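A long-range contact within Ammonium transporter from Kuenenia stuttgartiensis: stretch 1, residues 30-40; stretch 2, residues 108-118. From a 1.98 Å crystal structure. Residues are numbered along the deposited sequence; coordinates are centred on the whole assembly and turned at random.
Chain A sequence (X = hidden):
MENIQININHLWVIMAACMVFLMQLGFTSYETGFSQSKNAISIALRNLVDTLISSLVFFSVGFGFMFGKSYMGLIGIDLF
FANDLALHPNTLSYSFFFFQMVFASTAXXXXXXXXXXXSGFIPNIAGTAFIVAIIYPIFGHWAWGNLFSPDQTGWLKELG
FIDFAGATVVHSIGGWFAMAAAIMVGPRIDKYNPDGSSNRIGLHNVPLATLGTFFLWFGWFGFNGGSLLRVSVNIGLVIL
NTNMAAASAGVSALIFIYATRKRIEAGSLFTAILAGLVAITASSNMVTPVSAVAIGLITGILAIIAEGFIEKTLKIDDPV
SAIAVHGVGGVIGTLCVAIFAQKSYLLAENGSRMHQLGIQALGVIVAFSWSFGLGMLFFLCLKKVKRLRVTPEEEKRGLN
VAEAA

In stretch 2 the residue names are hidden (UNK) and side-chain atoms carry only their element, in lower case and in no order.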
# COMPACT_ATOMS: atom_id res chain seq x y z
N TYR A 30 0.60 13.07 -3.04
CA TYR A 30 0.89 13.85 -4.24
C TYR A 30 0.65 15.35 -3.97
O TYR A 30 1.53 16.21 -4.22
CB TYR A 30 -0.00 13.35 -5.37
CG TYR A 30 0.41 13.82 -6.72
CD1 TYR A 30 1.40 13.15 -7.40
CD2 TYR A 30 -0.19 14.97 -7.32
CE1 TYR A 30 1.75 13.50 -8.67
CE2 TYR A 30 0.18 15.36 -8.62
CZ TYR A 30 1.15 14.63 -9.27
OH TYR A 30 1.60 14.97 -10.50
N GLU A 31 -0.56 15.67 -3.49
CA GLU A 31 -0.88 17.03 -3.26
C GLU A 31 0.01 17.66 -2.16
O GLU A 31 0.38 18.82 -2.32
CB GLU A 31 -2.36 17.27 -2.94
CG GLU A 31 -3.31 16.70 -4.00
CD GLU A 31 -4.82 16.81 -3.64
OE1 GLU A 31 -5.13 17.65 -2.67
OE2 GLU A 31 -5.65 16.09 -4.37
N THR A 32 0.28 16.93 -1.07
CA THR A 32 1.13 17.42 -0.02
C THR A 32 2.54 17.67 -0.61
O THR A 32 3.13 18.72 -0.44
CB THR A 32 1.19 16.46 1.11
OG1 THR A 32 -0.10 16.22 1.64
CG2 THR A 32 2.11 16.98 2.26
N GLY A 33 3.06 16.72 -1.40
CA GLY A 33 4.33 16.91 -2.05
C GLY A 33 4.45 18.15 -2.90
O GLY A 33 5.48 18.86 -2.91
N PHE A 34 3.41 18.41 -3.69
CA PHE A 34 3.33 19.58 -4.58
C PHE A 34 3.10 20.91 -3.79
O PHE A 34 3.20 21.94 -4.34
CB PHE A 34 2.21 19.41 -5.62
CG PHE A 34 2.67 18.89 -6.93
CD1 PHE A 34 2.87 17.52 -7.12
CD2 PHE A 34 2.88 19.74 -8.00
CE1 PHE A 34 3.29 17.02 -8.34
CE2 PHE A 34 3.30 19.24 -9.23
CZ PHE A 34 3.50 17.87 -9.40
N SER A 35 2.77 20.83 -2.54
CA SER A 35 2.40 22.00 -1.79
C SER A 35 3.65 22.66 -1.17
O SER A 35 4.72 22.06 -1.04
CB SER A 35 1.38 21.64 -0.70
OG SER A 35 1.94 21.34 0.58
N GLN A 36 3.47 23.90 -0.78
CA GLN A 36 4.47 24.56 0.02
C GLN A 36 4.40 23.94 1.36
O GLN A 36 3.35 23.60 1.84
CB GLN A 36 4.22 26.07 0.07
CG GLN A 36 4.32 26.75 -1.33
CD GLN A 36 3.82 28.18 -1.12
OE1 GLN A 36 4.48 28.98 -0.55
NE2 GLN A 36 2.58 28.40 -1.41
N SER A 37 5.55 23.72 1.93
CA SER A 37 5.68 23.13 3.24
C SER A 37 4.77 23.75 4.33
O SER A 37 4.14 23.01 5.10
CB SER A 37 7.18 23.14 3.60
OG SER A 37 7.26 23.32 4.95
N LYS A 38 4.57 25.08 4.34
CA LYS A 38 3.64 25.72 5.30
C LYS A 38 2.15 25.39 5.21
O LYS A 38 1.33 25.83 6.08
CB LYS A 38 3.80 27.23 5.22
CG LYS A 38 3.37 27.81 3.91
CD LYS A 38 3.64 29.30 3.86
CE LYS A 38 3.18 29.85 2.55
NZ LYS A 38 3.41 31.30 2.52
N ASN A 39 1.76 24.71 4.15
CA ASN A 39 0.37 24.35 3.94
C ASN A 39 0.07 22.85 3.99
O ASN A 39 -1.05 22.45 3.71
CB ASN A 39 -0.05 24.87 2.55
CG ASN A 39 -0.10 26.39 2.51
OD1 ASN A 39 -0.59 27.02 3.42
ND2 ASN A 39 0.42 26.97 1.44
N ALA A 40 1.11 22.03 4.24
CA ALA A 40 1.04 20.57 4.16
C ALA A 40 -0.01 20.01 5.09
O ALA A 40 -0.69 19.06 4.74
CB ALA A 40 2.37 19.98 4.57
N UNK A 108 -14.26 13.35 -6.57
CA UNK A 108 -14.42 14.51 -5.73
C UNK A 108 -13.12 15.07 -5.19
O UNK A 108 -13.02 16.27 -4.91
c UNK A 108 -15.32 14.09 -4.57
N UNK A 109 -12.12 14.20 -4.99
CA UNK A 109 -10.92 14.62 -4.33
C UNK A 109 -10.00 15.41 -5.27
O UNK A 109 -9.10 16.14 -4.79
c UNK A 109 -9.40 12.62 -4.63
o UNK A 109 -9.25 14.00 -2.75
c UNK A 109 -10.18 13.46 -3.66
N UNK A 110 -10.20 15.27 -6.58
CA UNK A 110 -9.49 16.07 -7.56
C UNK A 110 -9.52 17.58 -7.18
O UNK A 110 -8.52 18.31 -7.29
c UNK A 110 -9.79 14.43 -9.41
c UNK A 110 -9.53 16.85 -9.99
c UNK A 110 -10.63 13.83 -10.53
c UNK A 110 -10.11 15.87 -8.97
N UNK A 111 -10.69 18.04 -6.74
CA UNK A 111 -10.88 19.42 -6.33
C UNK A 111 -9.77 19.93 -5.46
O UNK A 111 -9.32 21.04 -5.63
c UNK A 111 -12.56 20.86 -4.92
c UNK A 111 -12.20 19.50 -5.51
c UNK A 111 -12.72 21.94 -6.01
c UNK A 111 -13.83 20.75 -4.14
N UNK A 112 -9.45 19.21 -4.38
CA UNK A 112 -8.61 19.82 -3.34
C UNK A 112 -7.27 20.33 -3.84
O UNK A 112 -6.79 21.38 -3.41
c UNK A 112 -8.35 18.92 -2.13
o UNK A 112 -7.59 17.79 -2.56
c UNK A 112 -9.65 18.48 -1.53
N UNK A 113 -6.67 19.64 -4.77
CA UNK A 113 -5.36 20.07 -5.21
C UNK A 113 -5.41 21.30 -6.09
O UNK A 113 -4.46 22.07 -6.15
N UNK A 114 -6.50 21.47 -6.81
CA UNK A 114 -6.65 22.63 -7.71
C UNK A 114 -6.84 23.93 -6.92
O UNK A 114 -6.33 24.99 -7.30
c UNK A 114 -7.80 22.39 -8.62
N UNK A 115 -7.50 23.86 -5.77
CA UNK A 115 -7.69 25.08 -4.93
C UNK A 115 -6.88 25.13 -3.63
O UNK A 115 -7.10 25.95 -2.73
c UNK A 115 -9.79 24.20 -3.92
c UNK A 115 -9.17 25.33 -4.67
c UNK A 115 -11.23 24.45 -3.46
c UNK A 115 -9.88 25.56 -6.02
N UNK A 116 -5.87 24.27 -3.55
CA UNK A 116 -5.01 24.25 -2.40
C UNK A 116 -4.30 25.59 -2.15
O UNK A 116 -4.02 26.39 -3.09
c UNK A 116 -3.97 23.16 -2.53
N UNK A 117 -3.95 25.80 -0.87
CA UNK A 117 -3.04 26.92 -0.47
C UNK A 117 -3.73 28.27 -0.25
O UNK A 117 -3.18 29.07 0.49
c UNK A 117 -1.13 25.77 -1.80
o UNK A 117 0.99 25.28 -0.82
c UNK A 117 0.37 25.82 -1.74
o UNK A 117 0.94 26.44 -2.64
c UNK A 117 -1.79 27.11 -1.41
N UNK A 118 -4.93 28.48 -0.79
CA UNK A 118 -5.57 29.78 -0.64
C UNK A 118 -7.08 29.75 -0.55
O UNK A 118 -7.69 30.75 -0.20
c UNK A 118 -5.10 30.75 -1.71
n UNK A 118 -5.81 29.41 -5.24
c UNK A 118 -5.79 30.63 -3.08
n UNK A 118 -5.13 27.29 -5.80
c UNK A 118 -5.43 29.35 -3.83
n UNK A 118 -6.14 28.61 -7.37
c UNK A 118 -5.71 28.44 -6.14
O HOH W 1 -6.04 17.04 -6.96
O HOH W 2 -0.57 29.81 1.10

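Position 108 has a single side-chain carbon. It lies out of reach of stretch 1. It is Ala108.

Position 109 has one carbon that carries an oxygen and a second carbon. Its backbone O is 3.5 Å from Glu31 OE2, two acceptors that cannot bond to each other. This is Thr109.

Position 110 has four carbons, forked at the first, with one arm two carbons long. The side chain points away from stretch 1. Its backbone O still reaches Glu31 through a water, which donates to both Glu31 OE2 and the O of 110, each at 2.8 Å. The branching gives Ile110.

Position 111 also has four carbons, but the fork is at the second. It points away and makes no contact. It is Leu111.

Position 112 repeats the pattern of one carbon bearing an oxygen and a carbon. Its oxygen touches the carboxylate of Glu31. It is Thr112. Thr112 OG1 donates to Glu31 OE1 at 2.5 Å, a very short hydrogen bond.

Position 113 has no side-chain atoms, so it is Gly113. A CB here would point toward stretch 1 and lie 3.1 Å from Glu31 CD. The bare backbone leaves room for the carboxylate. Gly113 N is 3.3 Å from Glu31 OE1, but the angle is too poor for a hydrogen bond.

Position 114 has one carbon, pointing away. It is Ala114.

Position 115 has four carbons, forked at the first, with one longer arm. It is out of reach and is Ile115.

Position 116 has one carbon. It points toward stretch 1, but the CB of 116 stays 5.6 Å from Glu31 OE1, its nearest atom there. It is Ala116.

Position 117 has three carbons in a row, the third carrying two oxygens. These oxygens meet Gln36 and Asn39. This is Glu117. Its OE1 accepts from Gln36 N at 2.8 Å and Asn39 ND2 at 2.9 Å. Its OE2 accepts from Gln36 NE2 at 2.8 Å.

Position 118 has three carbons, a nitrogen, then a carbon with two more nitrogens. Its end leads away from stretch 1. It is Arg118.

The contact rests on two buried carboxylates, one from each stretch. Glu31 reaches from its helix to Thr112 beside Gly113. Glu117 reaches back to the loop after that helix, where three donors hold it. A second water accepts from Asn39 ND2 at 3.0 Å and donates to Glu117 O at 2.8 Å.

Stretch 2 (108-118) ATILTGAIAER
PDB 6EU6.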